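Local coordinates for protein O-succinylhomoserine sulfhydrylase (Mycobacterium tuberculosis, PDB 3NDN) that probably catalyses the pyridoxal 5'-phosphate-dependent formation of L-homocysteine from O-succinyl-L-homoserine and hydrogen sulfide, a step of methionine biosynthesis, at residues L156-E160 against A187-L191; A206-L210 against L277-V281; I229-V235 against V269-L274. All coordinates share one frame. Residues are numbered along the deposited sequence.

How the contacts relate
The three contacts run from the periphery of one subunit to its interface with a second. Contact 1 packs two helices about 22 Å from the chain's centre and on its opposite side from contact 3; centre to centre, it is 28 Å from contact 2 and 35 Å from contact 3. Contacts 2 and 3 have centres 13 Å apart and touch: Arg280 NH2 approaches Gly273 O at 2.9 Å, a probable hydrogen bond. Both segments of contact 3 fall between those of contact 2, helices 264-273 and 277-296 being consecutive, and both contacts reach the second subunit. The cofactor is covalently bound in this crystal, consistent with predicted attachment to Lys227, two residues before 229-235.

Contact 1: residues L156-E160 against A187-L191; sequences LSQWE and AVTEL
Two helical segments, 156-160 on helix 156-162 and 187-191 on helix 185-194, run nearly parallel. The axes of the two short segments approach to 10.3 Å and cross at -15°, and together the segments bury 300 Å². The backbone is helical throughout, with Glu160 N bonded to Leu156 O at 3.0 Å and a weak bond from Leu191 N to Ala187 O at 3.3 Å. The register places Trp159 CA 7.1 Å from Val188 CA and Glu160 CA 6.6 Å from Leu191 CA.

The aromatic interaction is a CH-pi contact. Trp159 (chi1 m, chi2 110°) offers one ring face, and Val188 CG2 (chi1 t) stands 3.6 Å from the centroid of its five-membered ring, only 8° off the normal. The indole NE1 is satisfied by Gly153 O.

Aliphatic contacts complete the packing. Leu156, rotamer mt, directs CD2 to Ala187 CB at 3.9 Å and to Val188 CG2 at 3.8 Å. Leu191, also mt, brings CD1 to Trp159 CB at 3.8 Å, while Glu160 CG lies 4.2 Å from Leu191 CD2. Leu191 CD1 also packs against backbone, 3.9 Å from Glu160 N.

Beneath, Trp159 rests on Val151 and Val170 of the sheet and Val188 on Phe172. Both helices connect parallel strands in beta-alpha-beta crossovers, 147-151 to 169-173 and 169-173 to 198-202, as in the large domain of fold-type I pyridoxal phosphate enzymes. With no hydrogen bond between the segments, their association rests on apolar and CH-pi contacts.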
loop_
_atom_site.group_PDB
_atom_site.type_symbol
_atom_site.label_atom_id
_atom_site.label_comp_id
_atom_site.label_asym_id
_atom_site.label_seq_id
_atom_site.Cartn_x
_atom_site.Cartn_y
_atom_site.Cartn_z
ATOM N N LEU A 156 36.893 18.367 25.245
ATOM C CA LEU A 156 37.962 17.653 24.540
ATOM C C LEU A 156 39.030 17.020 25.462
ATOM O O LEU A 156 39.679 16.043 25.070
ATOM C CB LEU A 156 38.620 18.546 23.471
ATOM C CG LEU A 156 37.817 18.824 22.190
ATOM C CD1 LEU A 156 38.494 19.881 21.313
ATOM C CD2 LEU A 156 37.553 17.520 21.383
ATOM N N SER A 157 39.217 17.554 26.668
ATOM C CA SER A 157 40.195 16.965 27.589
ATOM C C SER A 157 39.695 15.626 28.157
ATOM O O SER A 157 40.496 14.761 28.503
ATOM C CB SER A 157 40.627 17.947 28.693
ATOM O OG SER A 157 39.607 18.182 29.643
ATOM N N GLN A 158 38.375 15.454 28.220
ATOM C CA GLN A 158 37.781 14.192 28.676
ATOM C C GLN A 158 37.867 13.134 27.569
ATOM O O GLN A 158 38.123 11.961 27.851
ATOM C CB GLN A 158 36.322 14.368 29.109
ATOM C CG GLN A 158 36.110 15.195 30.362
ATOM C CD GLN A 158 34.652 15.239 30.799
ATOM O OE1 GLN A 158 33.958 14.223 30.806
ATOM N NE2 GLN A 158 34.184 16.426 31.168
ATOM N N TRP A 159 37.640 13.560 26.319
ATOM C CA TRP A 159 37.842 12.709 25.146
ATOM C C TRP A 159 39.301 12.228 25.094
ATOM O O TRP A 159 39.569 11.051 24.828
ATOM C CB TRP A 159 37.497 13.461 23.847
ATOM C CG TRP A 159 35.996 13.596 23.503
ATOM C CD1 TRP A 159 35.248 14.747 23.540
ATOM C CD2 TRP A 159 35.102 12.558 23.043
ATOM N NE1 TRP A 159 33.949 14.489 23.140
ATOM C CE2 TRP A 159 33.831 13.157 22.837
ATOM C CE3 TRP A 159 35.250 11.184 22.793
ATOM C CZ2 TRP A 159 32.707 12.422 22.396
ATOM C CZ3 TRP A 159 34.131 10.448 22.360
ATOM C CH2 TRP A 159 32.878 11.075 22.158
ATOM N N GLU A 160 40.240 13.141 25.342
ATOM C CA GLU A 160 41.659 12.794 25.289
ATOM C C GLU A 160 42.016 11.729 26.335
ATOM O O GLU A 160 42.670 10.733 26.007
ATOM C CB GLU A 160 42.547 14.042 25.409
ATOM C CG GLU A 160 44.035 13.756 25.216
ATOM C CD GLU A 160 44.813 14.954 24.684
ATOM O OE1 GLU A 160 44.310 16.100 24.765
ATOM O OE2 GLU A 160 45.939 14.744 24.179
ATOM N N ALA A 187 38.028 17.282 15.611
ATOM C CA ALA A 187 38.948 17.092 16.736
ATOM C C ALA A 187 38.753 15.724 17.416
ATOM O O ALA A 187 39.727 15.052 17.763
ATOM C CB ALA A 187 38.817 18.241 17.733
ATOM N N VAL A 188 37.501 15.305 17.595
ATOM C CA VAL A 188 37.227 13.997 18.202
ATOM C C VAL A 188 37.672 12.851 17.271
ATOM O O VAL A 188 38.229 11.853 17.736
ATOM C CB VAL A 188 35.735 13.846 18.625
ATOM C CG1 VAL A 188 35.401 12.393 18.998
ATOM C CG2 VAL A 188 35.419 14.798 19.781
ATOM N N THR A 189 37.464 13.018 15.967
ATOM C CA THR A 189 37.872 12.013 14.966
ATOM C C THR A 189 39.412 11.791 14.982
ATOM O O THR A 189 39.895 10.649 14.870
ATOM C CB THR A 189 37.370 12.404 13.545
ATOM O OG1 THR A 189 35.933 12.352 13.507
ATOM C CG2 THR A 189 37.894 11.438 12.489
ATOM N N GLU A 190 40.161 12.883 15.147
ATOM C CA GLU A 190 41.624 12.819 15.227
ATOM C C GLU A 190 42.082 11.970 16.433
ATOM O O GLU A 190 42.918 11.079 16.272
ATOM C CB GLU A 190 42.240 14.235 15.258
ATOM N N LEU A 191 41.512 12.226 17.615
ATOM C CA LEU A 191 41.820 11.447 18.837
ATOM C C LEU A 191 41.401 9.980 18.754
ATOM O O LEU A 191 42.073 9.111 19.319
ATOM C CB LEU A 191 41.163 12.066 20.083
ATOM C CG LEU A 191 41.559 13.463 20.571
ATOM C CD1 LEU A 191 40.512 13.985 21.550
ATOM C CD2 LEU A 191 42.969 13.488 21.213
#

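Contact 2: residues A206-L210 against L277-V281; sequences ATPLL and LAIRV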
loop_
_atom_site.group_PDB
_atom_site.type_symbol
_atom_site.label_atom_id
_atom_site.label_comp_id
_atom_site.label_asym_id
_atom_site.label_seq_id
_atom_site.Cartn_x
_atom_site.Cartn_y
_atom_site.Cartn_z
ATOM N N ALA A 206 20.596 16.958 12.286
ATOM C CA ALA A 206 21.063 17.835 11.204
ATOM C C ALA A 206 20.594 17.494 9.775
ATOM O O ALA A 206 20.426 18.400 8.949
ATOM C CB ALA A 206 22.589 17.928 11.246
ATOM N N THR A 207 20.396 16.201 9.494
ATOM C CA THR A 207 20.175 15.663 8.132
ATOM C C THR A 207 21.439 15.802 7.257
ATOM O O THR A 207 22.302 16.644 7.542
ATOM C CB THR A 207 18.963 16.328 7.380
ATOM O OG1 THR A 207 19.404 17.523 6.711
ATOM C CG2 THR A 207 17.804 16.666 8.337
ATOM N N PRO A 208 21.548 14.990 6.179
ATOM C CA PRO A 208 22.695 15.095 5.250
ATOM C C PRO A 208 22.772 16.420 4.487
ATOM O O PRO A 208 23.780 16.714 3.817
ATOM C CB PRO A 208 22.487 13.925 4.268
ATOM C CG PRO A 208 21.116 13.412 4.507
ATOM C CD PRO A 208 20.711 13.806 5.901
ATOM N N LEU A 209 21.733 17.233 4.601
ATOM C CA LEU A 209 21.731 18.490 3.890
ATOM C C LEU A 209 22.481 19.591 4.657
ATOM O O LEU A 209 22.985 20.536 4.040
ATOM C CB LEU A 209 20.304 18.909 3.551
ATOM C CG LEU A 209 19.674 18.301 2.288
ATOM C CD1 LEU A 209 19.761 16.778 2.221
ATOM C CD2 LEU A 209 18.246 18.745 2.192
ATOM N N LEU A 210 22.551 19.476 5.984
ATOM C CA LEU A 210 23.139 20.561 6.800
ATOM C C LEU A 210 24.491 20.250 7.467
ATOM O O LEU A 210 25.170 21.168 7.924
ATOM C CB LEU A 210 22.138 21.082 7.834
ATOM C CG LEU A 210 20.754 21.536 7.353
ATOM C CD1 LEU A 210 19.948 22.046 8.527
ATOM C CD2 LEU A 210 20.850 22.606 6.240
ATOM N N LEU A 277 13.477 15.988 -0.193
ATOM C CA LEU A 277 14.227 16.313 1.039
ATOM C C LEU A 277 14.880 17.699 0.990
ATOM O O LEU A 277 14.754 18.495 1.946
ATOM C CB LEU A 277 15.267 15.222 1.380
ATOM C CG LEU A 277 16.087 15.249 2.698
ATOM C CD1 LEU A 277 15.219 15.132 3.946
ATOM C CD2 LEU A 277 17.130 14.149 2.698
ATOM N N ALA A 278 15.565 17.991 -0.121
ATOM C CA ALA A 278 16.270 19.277 -0.283
ATOM C C ALA A 278 15.396 20.516 -0.060
ATOM O O ALA A 278 15.741 21.383 0.774
ATOM C CB ALA A 278 16.978 19.345 -1.662
ATOM N N ILE A 279 14.270 20.615 -0.791
ATOM C CA ILE A 279 13.362 21.769 -0.620
ATOM C C ILE A 279 12.616 21.810 0.733
ATOM O O ILE A 279 12.394 22.900 1.283
ATOM C CB ILE A 279 12.385 21.987 -1.820
ATOM C CG1 ILE A 279 11.431 20.790 -2.002
ATOM C CG2 ILE A 279 13.172 22.336 -3.117
ATOM C CD1 ILE A 279 10.262 21.089 -2.997
ATOM N N ARG A 280 12.242 20.643 1.259
ATOM C CA ARG A 280 11.641 20.554 2.617
ATOM C C ARG A 280 12.590 21.039 3.737
ATOM O O ARG A 280 12.204 21.884 4.593
ATOM C CB ARG A 280 11.138 19.122 2.888
ATOM C CG ARG A 280 9.866 18.748 2.087
ATOM C CD ARG A 280 9.283 17.398 2.517
ATOM N NE ARG A 280 10.114 16.225 2.186
ATOM C CZ ARG A 280 10.887 15.578 3.070
ATOM N NH1 ARG A 280 10.964 16.006 4.326
ATOM N NH2 ARG A 280 11.595 14.517 2.704
ATOM N N VAL A 281 13.831 20.543 3.731
ATOM C CA VAL A 281 14.820 21.007 4.732
ATOM C C VAL A 281 15.128 22.511 4.591
ATOM O O VAL A 281 15.080 23.256 5.591
ATOM C CB VAL A 281 16.121 20.133 4.764
ATOM C CG1 VAL A 281 17.164 20.743 5.713
ATOM C CG2 VAL A 281 15.796 18.718 5.194
#
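Leu209 is the main bump of this interface. Covering 78 Å² of the residue, the first turn of helix 277-296 receives it in a shallow hollow floored by backbone: Leu209 CD2 comes within 3.2 Å of Ala278 CA and 3.5 Å of Leu277 O. The walls are side chains, since Leu209 CD1 meets Leu277 CD2 at 3.7 Å, and Leu209 CD2 meets Val281 CB at 3.6 Å and Ala278 CB at 4.1 Å.

A reciprocal projection comes from Val281, whose CG1 enters the concavity between Thr207 and Leu210, 4.0 Å from both Thr207 OG1 and Leu210 CG. Leu277 CD2 also reaches the rim of the proline ring, 4.4 Å from Pro208 CG. This receiving surface is shaped by an ST turn: Thr207 OG1 accepts from Leu209 N at 3.2 Å and donates to Ala206 O at 2.6 Å, while Leu210 N bonds to Thr207 O at 3.2 Å.

Arg280 does not touch 206-210; it bonds instead to Gly273 O and His228 O, and packs on Ile279 of the second subunit. The arrangement sets the short helical turn that follows strand 198-202 of the large sheet against the start of the long helix that, in fold-type I pyridoxal phosphate enzymes, leads from the large domain toward the C-terminal domain.

Contact 3: residues I229-V235 against V269-L274; sequences IDGQGRV and VLLKGL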
loop_
_atom_site.group_PDB
_atom_site.type_symbol
_atom_site.label_atom_id
_atom_site.label_comp_id
_atom_site.label_asym_id
_atom_site.label_seq_id
_atom_site.Cartn_x
_atom_site.Cartn_y
_atom_site.Cartn_z
ATOM N N ILE A 229 13.648 12.174 6.507
ATOM C CA ILE A 229 13.619 11.316 5.275
ATOM C C ILE A 229 12.178 11.002 4.781
ATOM O O ILE A 229 11.822 11.317 3.628
ATOM C CB ILE A 229 14.529 10.097 5.414
ATOM C CG1 ILE A 229 15.985 10.556 5.347
ATOM C CG2 ILE A 229 14.255 9.033 4.278
ATOM C CD1 ILE A 229 16.973 9.665 6.087
ATOM N N ASP A 230 11.352 10.424 5.653
ATOM C CA ASP A 230 9.884 10.316 5.408
ATOM C C ASP A 230 9.299 11.723 5.241
ATOM O O ASP A 230 8.695 12.065 4.191
ATOM C CB ASP A 230 9.211 9.559 6.593
ATOM C CG ASP A 230 7.702 9.333 6.392
ATOM O OD1 ASP A 230 6.977 10.277 5.996
ATOM O OD2 ASP A 230 7.247 8.197 6.649
ATOM N N GLY A 231 9.496 12.540 6.277
ATOM C CA GLY A 231 9.055 13.933 6.298
ATOM C C GLY A 231 7.577 14.191 6.600
ATOM O O GLY A 231 7.193 15.347 6.856
ATOM N N GLN A 232 6.749 13.141 6.600
ATOM C CA GLN A 232 5.300 13.311 6.862
ATOM C C GLN A 232 4.701 12.349 7.904
ATOM O O GLN A 232 3.492 12.153 7.949
ATOM C CB GLN A 232 4.506 13.306 5.555
ATOM C CG GLN A 232 5.152 14.176 4.470
ATOM C CD GLN A 232 4.427 14.110 3.142
ATOM O OE1 GLN A 232 4.878 13.430 2.220
ATOM N NE2 GLN A 232 3.309 14.814 3.030
ATOM N N GLY A 233 5.556 11.798 8.762
ATOM C CA GLY A 233 5.095 10.996 9.906
ATOM C C GLY A 233 4.432 9.648 9.672
ATOM O O GLY A 233 3.722 9.155 10.575
ATOM N N ARG A 234 4.744 9.007 8.543
ATOM C CA ARG A 234 4.014 7.804 8.046
ATOM C C ARG A 234 4.551 6.420 8.479
ATOM O O ARG A 234 3.757 5.561 8.956
ATOM C CB ARG A 234 3.902 7.835 6.522
ATOM C CG ARG A 234 3.032 8.942 5.951
ATOM C CD ARG A 234 3.374 9.210 4.477
ATOM N NE ARG A 234 4.755 9.661 4.268
ATOM C CZ ARG A 234 5.262 9.952 3.069
ATOM N NH1 ARG A 234 4.513 9.820 1.977
ATOM N NH2 ARG A 234 6.526 10.372 2.953
ATOM N N VAL A 235 5.863 6.188 8.287
ATOM C CA VAL A 235 6.470 4.867 8.508
ATOM C C VAL A 235 7.836 4.931 9.260
ATOM O O VAL A 235 8.428 6.015 9.421
ATOM C CB VAL A 235 6.626 4.014 7.166
ATOM C CG1 VAL A 235 5.289 3.898 6.377
ATOM C CG2 VAL A 235 7.753 4.559 6.277
ATOM N N VAL A 269 7.982 4.125 0.239
ATOM C CA VAL A 269 7.629 5.388 0.924
ATOM C C VAL A 269 8.852 6.326 1.118
ATOM O O VAL A 269 8.797 7.529 0.784
ATOM C CB VAL A 269 6.894 5.153 2.281
ATOM C CG1 VAL A 269 6.662 6.505 3.007
ATOM C CG2 VAL A 269 5.563 4.432 2.060
ATOM N N LEU A 270 9.952 5.756 1.618
ATOM C CA LEU A 270 11.153 6.505 1.939
ATOM C C LEU A 270 11.946 7.002 0.722
ATOM O O LEU A 270 12.435 8.109 0.747
ATOM C CB LEU A 270 12.054 5.704 2.900
ATOM C CG LEU A 270 11.412 5.348 4.252
ATOM C CD1 LEU A 270 12.349 4.500 5.121
ATOM C CD2 LEU A 270 10.970 6.601 5.021
ATOM N N LEU A 271 12.094 6.179 -0.324
ATOM C CA LEU A 271 12.814 6.603 -1.540
ATOM C C LEU A 271 12.098 7.741 -2.288
ATOM O O LEU A 271 12.751 8.598 -2.916
ATOM C CB LEU A 271 13.086 5.376 -2.482
ATOM C CG LEU A 271 11.960 4.705 -3.282
ATOM C CD1 LEU A 271 11.712 5.448 -4.664
ATOM C CD2 LEU A 271 12.243 3.219 -3.556
ATOM N N LYS A 272 10.765 7.772 -2.208
ATOM C CA LYS A 272 10.007 8.845 -2.816
ATOM C C LYS A 272 10.127 10.083 -1.890
ATOM O O LYS A 272 10.158 11.204 -2.369
ATOM C CB LYS A 272 8.531 8.446 -3.031
ATOM C CG LYS A 272 8.305 7.273 -4.026
ATOM C CD LYS A 272 8.872 7.558 -5.444
ATOM C CE LYS A 272 7.951 8.445 -6.263
ATOM N NZ LYS A 272 8.512 8.736 -7.638
ATOM N N GLY A 273 10.246 9.863 -0.583
ATOM C CA GLY A 273 10.498 11.010 0.353
ATOM C C GLY A 273 11.836 11.705 0.072
ATOM O O GLY A 273 11.983 12.925 0.266
ATOM N N LEU A 274 12.815 10.932 -0.390
ATOM C CA LEU A 274 14.161 11.476 -0.649
ATOM C C LEU A 274 14.153 12.478 -1.830
ATOM O O LEU A 274 15.013 13.362 -1.919
ATOM C CB LEU A 274 15.164 10.348 -0.889
ATOM C CG LEU A 274 15.660 9.541 0.332
ATOM C CD1 LEU A 274 16.522 8.379 -0.173
ATOM C CD2 LEU A 274 16.446 10.417 1.337
HETATM O O HOH W 1 6.586 9.093 -0.038
#
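Ile229 opens the loop by laying CG2 3.9 Å from Leu274 CD2. Its carbonyl O lies 3.5 Å from Gly273 CA in a CA-H...O contact; an ideal CB on Gly273 would clash, 2.4 Å from Ile229 O.

Asp230, whose CB is 3.8 Å from Leu270 CD2, organises the loop through its carboxylate. OD1 accepts from Gln232 N at 2.9 Å, an Asx turn, and forms the salt bridge with Arg234 NE at 2.9 Å; OD2 accepts from Val235 N at 2.9 Å. Gly231 and Gly233 have positive phi, which favours glycine. Gln232 NE2 bonds to Lys272 O and Glu275 OE1 of the second subunit.

Arg234 presents one guanidinium face to Val269 CG1, 3.7 Å from CZ. A water accepts weakly from Arg234 NH1 at 3.0 Å and donates to Val269 O at 2.8 Å. Val235 CG2 lies 4.0 Å from both Val269 CG1 and Leu270 CD2.

This glycine-containing loop, just after the predicted cofactor lysine Lys227, thus meets 269-274 through apolar side chains, a CA-H...O contact, the guanidinium face and one water. Bonds to Asp230 give much of its shape, and the buried Arg234 guanidinium is paired with that carboxylate.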